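Long-range contacts in Succinylglutamatedesuccinylase/aspartoacylase (Rhodobacter sphaeroides 2.4.1, PDB 3CDX), which probably acts as a metal-dependent hydrolase of the succinylglutamate desuccinylase/aspartoacylase family, cleaving linear amide or ester bonds, and holds a calcium ion in this crystal: residues A[156-162]-A[212-218]; A[282-288]-A[316-321]. One frame throughout, in Å; residues are numbered along the deposited sequence.

Interaction 1. Residues A[156-162]-A[212-218]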
ATOM      1  N   ASP A 156      10.895  18.962  17.403  1.00 24.79           N
ATOM      2  CA  ASP A 156      10.308  20.169  17.908  1.00 24.70           C
ATOM      3  C   ASP A 156      11.268  21.296  17.555  1.00 24.47           C
ATOM      4  O   ASP A 156      12.463  21.068  17.277  1.00 24.99           O
ATOM      5  CB  ASP A 156      10.057  20.113  19.416  1.00 24.72           C
ATOM      6  CG  ASP A 156       8.977  21.104  19.857  1.00 24.39           C
ATOM      7  OD1 ASP A 156       8.299  21.685  18.973  1.00 26.35           O
ATOM      8  OD2 ASP A 156       8.792  21.297  21.089  1.00 25.91           O
ATOM      9  N   SER A 157      10.755  22.511  17.560  1.00 25.18           N
ATOM     10  CA  SER A 157      11.591  23.659  17.328  1.00 24.75           C
ATOM     11  C   SER A 157      11.172  24.726  18.324  1.00 25.76           C
ATOM     12  O   SER A 157       9.997  24.822  18.699  1.00 26.00           O
ATOM     13  CB  SER A 157      11.467  24.125  15.869  1.00 23.77           C
ATOM     14  OG  SER A 157      10.133  24.547  15.583  1.00 23.95           O
ATOM     15  N   THR A 158      12.141  25.493  18.815  1.00 25.38           N
ATOM     16  CA  THR A 158      11.786  26.613  19.673  1.00 25.71           C
ATOM     17  C   THR A 158      11.242  27.756  18.813  1.00 25.87           C
ATOM     18  O   THR A 158      11.801  28.038  17.737  1.00 25.86           O
ATOM     19  CB  THR A 158      12.962  27.044  20.607  1.00 24.48           C
ATOM     20  OG1 THR A 158      12.480  28.014  21.538  1.00 28.10           O
ATOM     21  CG2 THR A 158      14.099  27.608  19.841  1.00 23.80           C
ATOM     22  N   PRO A 159      10.107  28.364  19.230  1.00 26.10           N
ATOM     23  CA  PRO A 159       9.537  29.410  18.360  1.00 26.07           C
ATOM     24  C   PRO A 159      10.518  30.517  17.921  1.00 26.77           C
ATOM     25  O   PRO A 159      11.128  31.216  18.745  1.00 26.83           O
ATOM     26  CB  PRO A 159       8.355  29.951  19.151  1.00 26.45           C
ATOM     27  CG  PRO A 159       8.000  28.777  20.191  1.00 26.48           C
ATOM     28  CD  PRO A 159       9.293  28.087  20.439  1.00 25.84           C
ATOM     29  N   SER A 160      10.576  30.720  16.617  1.00 26.05           N
ATOM     30  CA  SER A 160      11.634  31.487  15.992  1.00 26.62           C
ATOM     31  C   SER A 160      11.245  31.846  14.574  1.00 26.81           C
ATOM     32  O   SER A 160      10.340  31.195  13.984  1.00 26.28           O
ATOM     33  CB  SER A 160      12.895  30.622  15.944  1.00 26.71           C
ATOM     34  OG  SER A 160      12.583  29.321  15.438  1.00 29.81           O
ATOM     35  N   THR A 161      11.922  32.867  14.030  1.00 26.36           N
ATOM     36  CA  THR A 161      11.889  33.178  12.605  1.00 26.37           C
ATOM     37  C   THR A 161      13.215  32.694  12.087  1.00 27.15           C
ATOM     38  O   THR A 161      14.119  32.368  12.865  1.00 27.03           O
ATOM     39  CB  THR A 161      11.748  34.707  12.273  1.00 26.61           C
ATOM     40  OG1 THR A 161      12.724  35.454  13.014  1.00 28.77           O
ATOM     41  CG2 THR A 161      10.398  35.228  12.644  1.00 25.67           C
ATOM     42  N   ASN A 162      13.345  32.649  10.770  1.00 27.56           N
ATOM     43  CA  ASN A 162      14.618  32.270  10.156  1.00 28.58           C
ATOM     44  C   ASN A 162      14.788  32.957   8.818  1.00 29.02           C
ATOM     45  O   ASN A 162      13.833  33.491   8.255  1.00 28.18           O
ATOM     46  CB  ASN A 162      14.769  30.756  10.011  1.00 27.97           C
ATOM     47  CG  ASN A 162      13.631  30.143   9.223  1.00 28.72           C
ATOM     48  OD1 ASN A 162      13.564  30.271   8.011  1.00 31.87           O
ATOM     49  ND2 ASN A 162      12.741  29.488   9.912  1.00 26.63           N
ATOM     50  N   GLY A 212      11.247  33.004   7.111  1.00 25.41           N
ATOM     51  CA  GLY A 212      10.650  31.712   7.433  1.00 25.62           C
ATOM     52  C   GLY A 212      10.260  31.784   8.899  1.00 25.98           C
ATOM     53  O   GLY A 212      10.682  32.725   9.595  1.00 24.19           O
ATOM     54  N   THR A 213       9.466  30.798   9.352  1.00 25.91           N
ATOM     55  CA  THR A 213       9.266  30.524  10.787  1.00 26.17           C
ATOM     56  C   THR A 213       9.491  29.062  11.147  1.00 26.54           C
ATOM     57  O   THR A 213       9.416  28.179  10.280  1.00 25.78           O
ATOM     58  CB  THR A 213       7.888  30.963  11.297  1.00 27.07           C
ATOM     59  OG1 THR A 213       6.890  30.016  10.909  1.00 26.99           O
ATOM     60  CG2 THR A 213       7.506  32.340  10.755  1.00 24.02           C
ATOM     61  N   GLU A 214       9.881  28.825  12.411  1.00 26.22           N
ATOM     62  CA  GLU A 214       9.798  27.525  13.023  1.00 26.04           C
ATOM     63  C   GLU A 214       9.052  27.727  14.344  1.00 26.14           C
ATOM     64  O   GLU A 214       9.600  28.255  15.323  1.00 27.12           O
ATOM     65  CB  GLU A 214      11.185  26.896  13.184  1.00 27.06           C
ATOM     66  CG  GLU A 214      11.942  26.538  11.845  1.00 25.95           C
ATOM     67  CD  GLU A 214      11.180  25.566  10.918  1.00 28.69           C
ATOM     68  OE1 GLU A 214      10.239  24.886  11.377  1.00 28.29           O
ATOM     69  OE2 GLU A 214      11.540  25.463   9.721  1.00 29.07           O
ATOM     70  N   LEU A 215       7.791  27.330  14.342  1.00 25.28           N
ATOM     71  CA  LEU A 215       6.867  27.609  15.430  1.00 25.50           C
ATOM     72  C   LEU A 215       6.371  26.355  16.134  1.00 25.29           C
ATOM     73  O   LEU A 215       5.280  26.345  16.658  1.00 25.87           O
ATOM     74  CB  LEU A 215       5.671  28.452  14.907  1.00 23.99           C
ATOM     75  CG  LEU A 215       5.959  29.906  14.454  1.00 25.50           C
ATOM     76  CD1 LEU A 215       4.751  30.542  13.762  1.00 21.61           C
ATOM     77  CD2 LEU A 215       6.461  30.820  15.613  1.00 25.34           C
ATOM     78  N   GLY A 216       7.178  25.298  16.157  1.00 25.02           N
ATOM     79  CA  GLY A 216       6.822  24.109  16.908  1.00 23.54           C
ATOM     80  C   GLY A 216       7.109  22.817  16.178  1.00 23.54           C
ATOM     81  O   GLY A 216       8.135  22.683  15.480  1.00 22.52           O
ATOM     82  N   GLY A 217       6.218  21.845  16.353  1.00 22.73           N
ATOM     83  CA  GLY A 217       6.506  20.499  15.868  1.00 23.36           C
ATOM     84  C   GLY A 217       5.931  19.436  16.786  1.00 23.91           C
ATOM     85  O   GLY A 217       4.857  19.629  17.334  1.00 24.12           O
ATOM     86  N   TRP A 218       6.630  18.308  16.899  1.00 24.12           N
ATOM     87  CA  TRP A 218       6.212  17.158  17.713  1.00 23.98           C
ATOM     88  C   TRP A 218       4.804  16.616  17.324  1.00 24.97           C
ATOM     89  O   TRP A 218       4.072  16.053  18.179  1.00 25.06           O
ATOM     90  CB  TRP A 218       6.263  17.512  19.201  1.00 24.51           C
ATOM     91  CG  TRP A 218       7.599  17.258  19.875  1.00 24.75           C
ATOM     92  CD1 TRP A 218       8.704  16.645  19.334  1.00 24.40           C
ATOM     93  CD2 TRP A 218       7.933  17.568  21.228  1.00 23.76           C
ATOM     94  NE1 TRP A 218       9.709  16.554  20.279  1.00 22.27           N
ATOM     95  CE2 TRP A 218       9.262  17.110  21.450  1.00 26.32           C
ATOM     96  CE3 TRP A 218       7.240  18.181  22.281  1.00 23.53           C
ATOM     97  CZ2 TRP A 218       9.909  17.245  22.684  1.00 26.15           C
ATOM     98  CZ3 TRP A 218       7.889  18.315  23.517  1.00 25.09           C
ATOM     99  CH2 TRP A 218       9.200  17.848  23.706  1.00 27.40           C
TER
HETATM  100  O   HOH W   1      11.117  27.892   7.492  1.00 35.03           O
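Start at N162 and G212, where both bonds of the pair are good: N162 N gives to G212 O at 2.9 Å, and G212 N returns to N162 O at 2.9 Å. The next hydrogen-bonded pair is S160 with E214. There E214 N reaches S160 O at 2.9 Å, but the return bond from S160 N to E214 O (3.0 Å, 130° at the hydrogen) is weak. Beyond E214 the regular backbone ladder stops, although the chains stay close (CA-CA 4.3 Å for D156 and G217), and side chains take over. S157 OG donates to G216 O at 2.7 Å, while S160 OG turns back to T158 O, also at 2.7 Å. T161 OG1 and T213 OG1 are satisfied by N187 and the backbone N of H149. D156 pairs with R220 in a salt bridge, and its CB sits 3.5 Å from the centroid of the W218 five-membered ring, a CH-pi contact; W218 NE1 bonds to A322 O. The nearest atom of the E214 side chain lies about 5 Å from the bound calcium. The matched ladder and hydroxyls are consistent with a firmly held backbone under the E214 carboxylate beside the metal site.

Interaction 2. Residues A[282-288]-A[316-321]; sequences HYVGEEV and GIVWFG
Build 282-288 around a type II beta turn from Y283 to E286, closed by E286 N to Y283 O at 3.2 Å, with V284 at phi/psi -51/145 and G285 at 92/-9. Lay 316-318 antiparallel to 287-288: E287 opposite I317, non-hydrogen-bonded (CA-CA 4.4 Å), and V288 opposite G316, hydrogen-bonded (5.5 Å). Four backbone bonds join the segments: G316 N to V288 O 3.1 Å, V288 N to G316 O 2.8 Å, V318 N to E286 O 3.0 Å and G285 N to V318 O 2.7 Å. Across the turn's base, E286 OE1 accepts from H282 ND1 (3.1 Å) and Y283 N (3.2 Å). For packing, set V318 at chi1 t and V284 and V288 at m: V318 CG2 meets V288 CG1 at 3.7 Å, V318 CG1 meets V284 CG1 at 3.9 Å, and V284 CG1 lies 3.0 Å from G321 N. W319 and F320 form a classic bulge against V335 of strand 332-339. The contact itself is a type II turn running into a short antiparallel strand at the large mixed sheet's edge.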
ATOM      1  N   HIS A 282      18.038  17.222  26.764  1.00 27.27           N
ATOM      2  CA  HIS A 282      17.482  18.602  26.737  1.00 27.19           C
ATOM      3  C   HIS A 282      16.397  18.779  25.705  1.00 27.22           C
ATOM      4  O   HIS A 282      16.412  18.075  24.670  1.00 27.14           O
ATOM      5  CB  HIS A 282      18.578  19.625  26.375  1.00 27.71           C
ATOM      6  CG  HIS A 282      19.634  19.747  27.423  1.00 27.84           C
ATOM      7  ND1 HIS A 282      19.530  20.628  28.477  1.00 29.98           N
ATOM      8  CD2 HIS A 282      20.782  19.056  27.615  1.00 27.55           C
ATOM      9  CE1 HIS A 282      20.582  20.496  29.266  1.00 29.60           C
ATOM     10  NE2 HIS A 282      21.360  19.549  28.765  1.00 29.74           N
ATOM     11  N   TYR A 283      15.504  19.747  25.951  1.00 26.72           N
ATOM     12  CA  TYR A 283      14.543  20.224  24.953  1.00 27.58           C
ATOM     13  C   TYR A 283      14.998  21.464  24.237  1.00 27.44           C
ATOM     14  O   TYR A 283      15.894  22.172  24.721  1.00 27.84           O
ATOM     15  CB  TYR A 283      13.202  20.570  25.589  1.00 28.35           C
ATOM     16  CG  TYR A 283      12.502  19.406  26.214  1.00 29.39           C
ATOM     17  CD1 TYR A 283      12.390  18.175  25.529  1.00 29.75           C
ATOM     18  CD2 TYR A 283      11.946  19.522  27.489  1.00 30.66           C
ATOM     19  CE1 TYR A 283      11.733  17.094  26.107  1.00 28.74           C
ATOM     20  CE2 TYR A 283      11.289  18.452  28.081  1.00 30.42           C
ATOM     21  CZ  TYR A 283      11.174  17.253  27.395  1.00 29.99           C
ATOM     22  OH  TYR A 283      10.511  16.209  28.004  1.00 29.99           O
ATOM     23  N   VAL A 284      14.337  21.770  23.118  1.00 27.15           N
ATOM     24  CA  VAL A 284      14.562  23.041  22.422  1.00 26.95           C
ATOM     25  C   VAL A 284      14.442  24.207  23.390  1.00 27.36           C
ATOM     26  O   VAL A 284      13.634  24.153  24.338  1.00 27.12           O
ATOM     27  CB  VAL A 284      13.632  23.228  21.181  1.00 27.27           C
ATOM     28  CG1 VAL A 284      13.924  22.087  20.205  1.00 25.57           C
ATOM     29  CG2 VAL A 284      12.146  23.299  21.563  1.00 26.11           C
ATOM     30  N   GLY A 285      15.259  25.241  23.176  1.00 27.55           N
ATOM     31  CA  GLY A 285      15.212  26.423  24.037  1.00 28.68           C
ATOM     32  C   GLY A 285      16.174  26.331  25.202  1.00 29.57           C
ATOM     33  O   GLY A 285      16.409  27.304  25.921  1.00 30.89           O
ATOM     34  N   GLU A 286      16.773  25.178  25.394  1.00 29.97           N
ATOM     35  CA  GLU A 286      17.668  25.030  26.549  1.00 30.85           C
ATOM     36  C   GLU A 286      19.131  25.281  26.206  1.00 31.52           C
ATOM     37  O   GLU A 286      19.606  24.944  25.110  1.00 30.52           O
ATOM     38  CB  GLU A 286      17.447  23.668  27.238  1.00 30.28           C
ATOM     39  CG  GLU A 286      15.993  23.535  27.820  1.00 30.80           C
ATOM     40  CD  GLU A 286      15.708  22.207  28.527  1.00 32.94           C
ATOM     41  OE1 GLU A 286      16.549  21.294  28.549  1.00 34.26           O
ATOM     42  OE2 GLU A 286      14.600  22.061  29.062  1.00 40.94           O
ATOM     43  N   GLU A 287      19.845  25.873  27.156  1.00 32.05           N
ATOM     44  CA  GLU A 287      21.259  26.090  26.997  1.00 33.61           C
ATOM     45  C   GLU A 287      22.036  24.757  27.063  1.00 32.22           C
ATOM     46  O   GLU A 287      21.767  23.927  27.925  1.00 31.14           O
ATOM     47  CB  GLU A 287      21.758  27.045  28.082  1.00 33.54           C
ATOM     48  CG  GLU A 287      23.047  27.760  27.688  1.00 38.12           C
ATOM     49  CD  GLU A 287      23.705  28.534  28.865  1.00 38.17           C
ATOM     50  OE1 GLU A 287      24.973  28.497  28.996  1.00 41.56           O
ATOM     51  OE2 GLU A 287      22.945  29.151  29.648  1.00 44.15           O
ATOM     52  N   VAL A 288      22.992  24.576  26.158  1.00 31.26           N
ATOM     53  CA  VAL A 288      23.873  23.405  26.175  1.00 32.03           C
ATOM     54  C   VAL A 288      25.341  23.797  26.008  1.00 33.40           C
ATOM     55  O   VAL A 288      25.649  24.911  25.553  1.00 33.50           O
ATOM     56  CB  VAL A 288      23.455  22.333  25.102  1.00 31.70           C
ATOM     57  CG1 VAL A 288      22.002  21.836  25.384  1.00 30.40           C
ATOM     58  CG2 VAL A 288      23.599  22.876  23.676  1.00 27.28           C
ATOM     59  N   GLY A 316      25.635  26.723  23.049  1.00 35.32           N
ATOM     60  CA  GLY A 316      24.503  27.416  22.463  1.00 34.21           C
ATOM     61  C   GLY A 316      23.151  27.023  23.051  1.00 34.13           C
ATOM     62  O   GLY A 316      23.060  26.584  24.189  1.00 34.55           O
ATOM     63  N   ILE A 317      22.092  27.204  22.266  1.00 32.91           N
ATOM     64  CA  ILE A 317      20.711  26.930  22.678  1.00 31.65           C
ATOM     65  C   ILE A 317      20.153  25.911  21.657  1.00 31.34           C
ATOM     66  O   ILE A 317      20.397  26.034  20.438  1.00 30.54           O
ATOM     67  CB  ILE A 317      19.892  28.247  22.685  1.00 31.71           C
ATOM     68  CG1 ILE A 317      20.584  29.269  23.595  1.00 33.01           C
ATOM     69  CG2 ILE A 317      18.369  28.047  23.069  1.00 31.19           C
ATOM     70  CD1 ILE A 317      19.795  30.518  23.837  1.00 36.96           C
ATOM     71  N   VAL A 318      19.472  24.874  22.148  1.00 30.03           N
ATOM     72  CA  VAL A 318      18.842  23.905  21.255  1.00 29.80           C
ATOM     73  C   VAL A 318      17.759  24.611  20.434  1.00 29.37           C
ATOM     74  O   VAL A 318      16.839  25.217  20.976  1.00 29.80           O
ATOM     75  CB  VAL A 318      18.305  22.628  22.001  1.00 30.32           C
ATOM     76  CG1 VAL A 318      17.696  21.618  21.023  1.00 26.79           C
ATOM     77  CG2 VAL A 318      19.463  21.948  22.763  1.00 28.89           C
ATOM     78  N   TRP A 319      17.905  24.554  19.116  1.00 29.17           N
ATOM     79  CA  TRP A 319      16.928  25.173  18.219  1.00 28.54           C
ATOM     80  C   TRP A 319      15.873  24.156  17.749  1.00 28.28           C
ATOM     81  O   TRP A 319      14.663  24.433  17.860  1.00 25.80           O
ATOM     82  CB  TRP A 319      17.623  25.798  17.019  1.00 29.32           C
ATOM     83  CG  TRP A 319      16.684  26.454  16.039  1.00 28.60           C
ATOM     84  CD1 TRP A 319      15.522  27.133  16.319  1.00 31.10           C
ATOM     85  CD2 TRP A 319      16.820  26.469  14.628  1.00 31.13           C
ATOM     86  NE1 TRP A 319      14.950  27.593  15.162  1.00 29.62           N
ATOM     87  CE2 TRP A 319      15.718  27.175  14.106  1.00 29.49           C
ATOM     88  CE3 TRP A 319      17.775  25.956  13.743  1.00 32.60           C
ATOM     89  CZ2 TRP A 319      15.561  27.403  12.744  1.00 32.04           C
ATOM     90  CZ3 TRP A 319      17.599  26.166  12.371  1.00 32.91           C
ATOM     91  CH2 TRP A 319      16.499  26.883  11.892  1.00 30.77           C
ATOM     92  N   PHE A 320      16.371  23.035  17.188  1.00 27.39           N
ATOM     93  CA  PHE A 320      15.606  21.818  16.866  1.00 28.14           C
ATOM     94  C   PHE A 320      16.005  20.705  17.805  1.00 27.22           C
ATOM     95  O   PHE A 320      17.197  20.436  17.992  1.00 27.13           O
ATOM     96  CB  PHE A 320      15.865  21.323  15.433  1.00 28.33           C
ATOM     97  CG  PHE A 320      15.088  22.048  14.371  1.00 32.41           C
ATOM     98  CD1 PHE A 320      14.802  23.395  14.480  1.00 35.02           C
ATOM     99  CD2 PHE A 320      14.643  21.359  13.218  1.00 36.71           C
ATOM    100  CE1 PHE A 320      14.057  24.063  13.477  1.00 36.15           C
ATOM    101  CE2 PHE A 320      13.890  22.025  12.223  1.00 36.48           C
ATOM    102  CZ  PHE A 320      13.619  23.379  12.358  1.00 32.61           C
ATOM    103  N   GLY A 321      15.002  20.026  18.351  1.00 27.49           N
ATOM    104  CA  GLY A 321      15.217  18.902  19.257  1.00 28.18           C
ATOM    105  C   GLY A 321      14.543  17.664  18.730  1.00 28.99           C
ATOM    106  O   GLY A 321      13.539  17.763  17.991  1.00 30.21           O
TER

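How the interactions relate
The two contacts share one sheet, in which strands 155-157 and 316-322 are neighbours. Just beyond the first of these, T158 N lies 2.9 Å from W319 O and S160 OG 2.9 Å from W319 NE1, both probable hydrogen bonds, while V284 CG1 packs 3.4 Å from D156 O. Both rest on antiparallel backbone bonds. Interaction 1, buried, its centre about 7 Å from that of the chain, adds the S157 hydroxyl and a CH-pi contact, with E214 near the calcium. Interaction 2, about 19 Å out and partly buried, adds valine packing, with G285 and E287 exposed. Its Y283 also meets the W218 ring nearly at right angles, and Y283 OH bonds to I223 N of a second subunit.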